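Local coordinates for protein Baccell_00875 (Bacteroides cellulosilyticus DSM 14838, PDB 5NO8) that is a polysaccharide lyase that probably removes the L-rhamnose caps, linked to glucuronic acid, of complex arabinogalactan proteins, at residues Tyr613-Tyr624 with Asp679-Val690. Residues are numbered along the deposited sequence; the frame is centred on the assembly and turned at random.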
loop_
_atom_site.group_PDB
_atom_site.type_symbol
_atom_site.label_atom_id
_atom_site.label_comp_id
_atom_site.label_asym_id
_atom_site.label_seq_id
_atom_site.Cartn_x
_atom_site.Cartn_y
_atom_site.Cartn_z
ATOM N N TYR A 613 6.200 -2.477 -3.413
ATOM C CA TYR A 613 6.251 -2.858 -4.833
ATOM C C TYR A 613 5.196 -3.870 -5.290
ATOM O O TYR A 613 4.814 -3.857 -6.458
ATOM C CB TYR A 613 7.640 -3.353 -5.193
ATOM C CG TYR A 613 7.946 -4.719 -4.674
ATOM C CD1 TYR A 613 7.646 -5.833 -5.438
ATOM C CD2 TYR A 613 8.558 -4.907 -3.456
ATOM C CE1 TYR A 613 7.949 -7.093 -5.012
ATOM C CE2 TYR A 613 8.855 -6.186 -3.009
ATOM C CZ TYR A 613 8.516 -7.273 -3.793
ATOM O OH TYR A 613 8.805 -8.566 -3.419
ATOM N N TRP A 614 4.697 -4.756 -4.407
ATOM C CA TRP A 614 3.617 -5.645 -4.880
ATOM C C TRP A 614 2.311 -4.917 -5.201
ATOM O O TRP A 614 1.444 -5.466 -5.884
ATOM C CB TRP A 614 3.355 -6.827 -3.968
ATOM C CG TRP A 614 4.362 -7.923 -3.951
ATOM C CD1 TRP A 614 4.797 -8.544 -2.847
ATOM C CD2 TRP A 614 5.023 -8.586 -5.060
ATOM N NE1 TRP A 614 5.688 -9.526 -3.158
ATOM C CE2 TRP A 614 5.844 -9.574 -4.513
ATOM C CE3 TRP A 614 5.030 -8.404 -6.449
ATOM C CZ2 TRP A 614 6.668 -10.399 -5.302
ATOM C CZ3 TRP A 614 5.845 -9.212 -7.224
ATOM C CH2 TRP A 614 6.630 -10.196 -6.659
ATOM N N SER A 615 2.165 -3.653 -4.790
ATOM C CA SER A 615 1.070 -2.833 -5.290
ATOM C C SER A 615 1.024 -2.807 -6.825
ATOM O O SER A 615 -0.023 -2.580 -7.397
ATOM C CB SER A 615 1.138 -1.380 -4.790
ATOM O OG SER A 615 2.305 -0.678 -5.274
ATOM N N THR A 616 2.164 -3.020 -7.476
ATOM C CA THR A 616 2.193 -3.017 -8.948
ATOM C C THR A 616 1.506 -4.218 -9.566
ATOM O O THR A 616 1.166 -4.167 -10.726
ATOM C CB THR A 616 3.619 -2.883 -9.521
ATOM O OG1 THR A 616 4.433 -3.992 -9.166
ATOM C CG2 THR A 616 4.287 -1.589 -9.008
ATOM N N ILE A 617 1.237 -5.274 -8.794
ATOM C CA ILE A 617 0.480 -6.390 -9.360
ATOM C C ILE A 617 -0.904 -5.899 -9.765
ATOM O O ILE A 617 -1.444 -6.317 -10.781
ATOM C CB ILE A 617 0.305 -7.569 -8.367
ATOM C CG1 ILE A 617 1.633 -8.085 -7.841
ATOM C CG2 ILE A 617 -0.408 -8.724 -9.080
ATOM C CD1 ILE A 617 1.463 -8.935 -6.604
ATOM N N THR A 618 -1.494 -4.987 -8.972
ATOM C CA THR A 618 -2.760 -4.390 -9.336
ATOM C C THR A 618 -2.660 -3.621 -10.665
ATOM O O THR A 618 -3.560 -3.688 -11.477
ATOM C CB THR A 618 -3.287 -3.500 -8.204
ATOM O OG1 THR A 618 -3.506 -4.336 -7.062
ATOM C CG2 THR A 618 -4.587 -2.810 -8.566
ATOM N N GLY A 619 -1.546 -2.924 -10.875
ATOM C CA GLY A 619 -1.253 -2.320 -12.169
ATOM C C GLY A 619 -1.259 -3.362 -13.282
ATOM O O GLY A 619 -1.845 -3.125 -14.312
ATOM N N ALA A 620 -0.583 -4.486 -13.066
ATOM C CA ALA A 620 -0.593 -5.573 -14.049
ATOM C C ALA A 620 -2.011 -6.040 -14.352
ATOM O O ALA A 620 -2.389 -6.190 -15.517
ATOM C CB ALA A 620 0.255 -6.721 -13.592
ATOM N N VAL A 621 -2.812 -6.225 -13.300
ATOM C CA VAL A 621 -4.198 -6.603 -13.450
ATOM C C VAL A 621 -4.976 -5.617 -14.294
ATOM O O VAL A 621 -5.757 -6.029 -15.169
ATOM C CB VAL A 621 -4.898 -6.769 -12.078
ATOM C CG1 VAL A 621 -6.422 -6.874 -12.242
ATOM C CG2 VAL A 621 -4.333 -7.967 -11.340
ATOM N N TYR A 622 -4.815 -4.315 -14.020
ATOM C CA TYR A 622 -5.516 -3.287 -14.762
ATOM C C TYR A 622 -5.103 -3.291 -16.232
ATOM O O TYR A 622 -5.952 -3.107 -17.101
ATOM C CB TYR A 622 -5.256 -1.895 -14.183
ATOM C CG TYR A 622 -5.844 -1.611 -12.828
ATOM C CD1 TYR A 622 -6.803 -2.463 -12.242
ATOM C CD2 TYR A 622 -5.458 -0.478 -12.116
ATOM C CE1 TYR A 622 -7.355 -2.167 -11.009
ATOM C CE2 TYR A 622 -6.009 -0.194 -10.878
ATOM C CZ TYR A 622 -6.966 -1.030 -10.346
ATOM O OH TYR A 622 -7.494 -0.770 -9.098
ATOM N N TYR A 623 -3.812 -3.505 -16.477
ATOM C CA TYR A 623 -3.262 -3.659 -17.843
ATOM C C TYR A 623 -3.921 -4.839 -18.582
ATOM O O TYR A 623 -4.433 -4.683 -19.711
ATOM C CB TYR A 623 -1.740 -3.798 -17.764
ATOM C CG TYR A 623 -1.064 -4.421 -18.958
ATOM C CD1 TYR A 623 -0.759 -3.661 -20.091
ATOM C CD2 TYR A 623 -0.687 -5.756 -18.937
ATOM C CE1 TYR A 623 -0.123 -4.242 -21.189
ATOM C CE2 TYR A 623 -0.060 -6.343 -20.009
ATOM C CZ TYR A 623 0.205 -5.591 -21.131
ATOM O OH TYR A 623 0.830 -6.213 -22.181
ATOM N N TYR A 624 -3.958 -5.992 -17.932
ATOM C CA TYR A 624 -4.595 -7.165 -18.554
ATOM C C TYR A 624 -6.096 -6.965 -18.721
ATOM O O TYR A 624 -6.668 -7.378 -19.734
ATOM C CB TYR A 624 -4.337 -8.444 -17.769
ATOM C CG TYR A 624 -2.922 -8.954 -17.778
ATOM C CD1 TYR A 624 -2.279 -9.267 -18.969
ATOM C CD2 TYR A 624 -2.229 -9.164 -16.594
ATOM C CE1 TYR A 624 -0.992 -9.744 -18.987
ATOM C CE2 TYR A 624 -0.944 -9.652 -16.600
ATOM C CZ TYR A 624 -0.325 -9.930 -17.814
ATOM O OH TYR A 624 0.939 -10.410 -17.824
ATOM N N ASP A 679 13.818 -6.593 -2.669
ATOM C CA ASP A 679 12.974 -7.228 -3.665
ATOM C C ASP A 679 12.151 -6.277 -4.570
ATOM O O ASP A 679 11.390 -6.720 -5.420
ATOM C CB ASP A 679 12.043 -8.282 -2.972
ATOM C CG ASP A 679 11.348 -7.781 -1.692
ATOM O OD1 ASP A 679 11.784 -6.793 -1.026
ATOM O OD2 ASP A 679 10.305 -8.410 -1.348
ATOM N N GLN A 680 12.321 -4.973 -4.377
ATOM C CA GLN A 680 11.507 -3.945 -5.028
ATOM C C GLN A 680 11.662 -3.844 -6.536
ATOM O O GLN A 680 10.847 -3.181 -7.163
ATOM C CB GLN A 680 11.756 -2.536 -4.426
ATOM C CG GLN A 680 13.118 -1.920 -4.763
ATOM C CD GLN A 680 14.283 -2.748 -4.286
ATOM O OE1 GLN A 680 15.249 -3.085 -5.057
ATOM N NE2 GLN A 680 14.235 -3.088 -3.023
ATOM N N ASP A 681 12.653 -4.502 -7.120
ATOM C CA ASP A 681 12.854 -4.364 -8.569
ATOM C C ASP A 681 11.721 -4.977 -9.382
ATOM O O ASP A 681 11.516 -4.606 -10.533
ATOM C CB ASP A 681 14.237 -4.849 -8.952
ATOM C CG ASP A 681 15.303 -3.968 -8.347
ATOM O OD1 ASP A 681 15.209 -2.727 -8.514
ATOM O OD2 ASP A 681 16.201 -4.468 -7.651
ATOM N N TRP A 682 10.913 -5.852 -8.770
ATOM C CA TRP A 682 9.632 -6.217 -9.373
ATOM C C TRP A 682 8.740 -5.032 -9.781
ATOM O O TRP A 682 7.958 -5.133 -10.716
ATOM C CB TRP A 682 8.814 -7.162 -8.450
ATOM C CG TRP A 682 9.395 -8.517 -8.324
ATOM C CD1 TRP A 682 10.044 -9.026 -7.254
ATOM C CD2 TRP A 682 9.387 -9.550 -9.321
ATOM N NE1 TRP A 682 10.442 -10.321 -7.503
ATOM C CE2 TRP A 682 10.064 -10.662 -8.772
ATOM C CE3 TRP A 682 8.909 -9.627 -10.628
ATOM C CZ2 TRP A 682 10.265 -11.857 -9.494
ATOM C CZ3 TRP A 682 9.113 -10.821 -11.356
ATOM C CH2 TRP A 682 9.768 -11.923 -10.758
ATOM N N ALA A 683 8.821 -3.904 -9.069
ATOM C CA ALA A 683 8.019 -2.766 -9.486
ATOM C C ALA A 683 8.378 -2.328 -10.902
ATOM O O ALA A 683 7.496 -1.929 -11.651
ATOM C CB ALA A 683 8.132 -1.618 -8.498
ATOM N N LEU A 684 9.650 -2.414 -11.266
ATOM C CA LEU A 684 10.075 -2.028 -12.616
ATOM C C LEU A 684 9.771 -3.134 -13.631
ATOM O O LEU A 684 9.462 -2.858 -14.779
ATOM C CB LEU A 684 11.540 -1.633 -12.630
ATOM C CG LEU A 684 11.889 -0.359 -11.861
ATOM C CD1 LEU A 684 13.392 -0.113 -11.959
ATOM C CD2 LEU A 684 11.077 0.833 -12.339
ATOM N N VAL A 685 9.807 -4.386 -13.187
ATOM C CA VAL A 685 9.303 -5.476 -14.027
ATOM C C VAL A 685 7.875 -5.203 -14.470
ATOM O O VAL A 685 7.529 -5.344 -15.647
ATOM C CB VAL A 685 9.397 -6.844 -13.299
ATOM C CG1 VAL A 685 8.682 -7.949 -14.091
ATOM C CG2 VAL A 685 10.838 -7.221 -13.007
ATOM N N TYR A 686 7.022 -4.782 -13.534
ATOM C CA TYR A 686 5.653 -4.500 -13.863
ATOM C C TYR A 686 5.450 -3.156 -14.560
ATOM O O TYR A 686 4.525 -3.009 -15.380
ATOM C CB TYR A 686 4.769 -4.695 -12.631
ATOM C CG TYR A 686 4.569 -6.170 -12.366
ATOM C CD1 TYR A 686 3.834 -6.950 -13.251
ATOM C CD2 TYR A 686 5.196 -6.794 -11.319
ATOM C CE1 TYR A 686 3.657 -8.310 -13.035
ATOM C CE2 TYR A 686 5.030 -8.157 -11.089
ATOM C CZ TYR A 686 4.249 -8.899 -11.947
ATOM O OH TYR A 686 4.084 -10.233 -11.710
ATOM N N TYR A 687 6.334 -2.197 -14.279
ATOM C CA TYR A 687 6.337 -0.934 -15.000
ATOM C C TYR A 687 6.529 -1.211 -16.503
ATOM O O TYR A 687 5.821 -0.659 -17.330
ATOM C CB TYR A 687 7.444 -0.016 -14.495
ATOM C CG TYR A 687 7.449 1.304 -15.183
ATOM C CD1 TYR A 687 8.086 1.469 -16.403
ATOM C CD2 TYR A 687 6.757 2.391 -14.646
ATOM C CE1 TYR A 687 8.061 2.696 -17.061
ATOM C CE2 TYR A 687 6.721 3.593 -15.303
ATOM C CZ TYR A 687 7.380 3.735 -16.508
ATOM O OH TYR A 687 7.305 4.960 -17.153
ATOM N N LEU A 688 7.479 -2.074 -16.813
ATOM C CA LEU A 688 7.786 -2.420 -18.209
ATOM C C LEU A 688 6.740 -3.307 -18.854
ATOM O O LEU A 688 6.518 -3.192 -20.057
ATOM C CB LEU A 688 9.172 -3.023 -18.328
ATOM C CG LEU A 688 10.281 -2.029 -17.964
ATOM C CD1 LEU A 688 11.611 -2.688 -17.895
ATOM C CD2 LEU A 688 10.343 -0.847 -18.934
ATOM N N LEU A 689 6.057 -4.142 -18.072
ATOM C CA LEU A 689 4.870 -4.836 -18.578
ATOM C C LEU A 689 3.777 -3.874 -19.002
ATOM O O LEU A 689 3.280 -3.894 -20.138
ATOM C CB LEU A 689 4.324 -5.809 -17.520
ATOM C CG LEU A 689 3.044 -6.540 -17.969
ATOM C CD1 LEU A 689 3.425 -7.569 -19.043
ATOM C CD2 LEU A 689 2.397 -7.204 -16.781
ATOM N N VAL A 690 3.402 -2.984 -18.083
ATOM C CA VAL A 690 2.307 -2.082 -18.291
ATOM C C VAL A 690 2.566 -1.124 -19.443
ATOM O O VAL A 690 1.651 -0.860 -20.220
ATOM C CB VAL A 690 2.008 -1.278 -17.008
ATOM C CG1 VAL A 690 1.121 -0.073 -17.268
ATOM C CG2 VAL A 690 1.391 -2.202 -15.973
#
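The Tyr613 ring packs against the Asp679-Trp682 turn at the start of helix 682-690, filling the hollow between Asp679, Gln680 and Trp682. Asp679 O sits over one ring face, 3.3 Å above its plane, while Tyr613 CD1 abuts Trp682 CB at 3.5 Å. Tyr613 OH donates to Asp679 OD2 (2.6 Å), meeting the carboxylate from above its plane. With CG between the backbone N and the carbonyl carbon (chi1 74°), the ring is turned so that Tyr613 CE1 lies over the centre of the Trp614 ring. Trp614 CH2 in turn pushes onto one face of Trp682, 3.6 Å from Trp682 CG, their planes 33° apart; Trp682 NE1 is hydrogen-bonded to Glu394 O. Replacing Tyr613 with an alanine would probably open a gap above this turn and leave the Asp679 carboxylate without its phenol donor. This aromatic cluster closes one end of a nearly parallel helix pair in the chain's C-terminal, largely helical region, with axes 9.1 Å apart at 14°. Further along, small Ala620 receives a large ring, its CB 3.6 Å from Tyr686 CD1, and Val690 CG2 rests against Gly619 O and Tyr623 CB. Leu689 fits into the angle formed by Tyr623 and Tyr624, Leu689 CG against Tyr623 CE2 (3.7 Å) and Leu689 CD2 against the hydroxyl end of Tyr624.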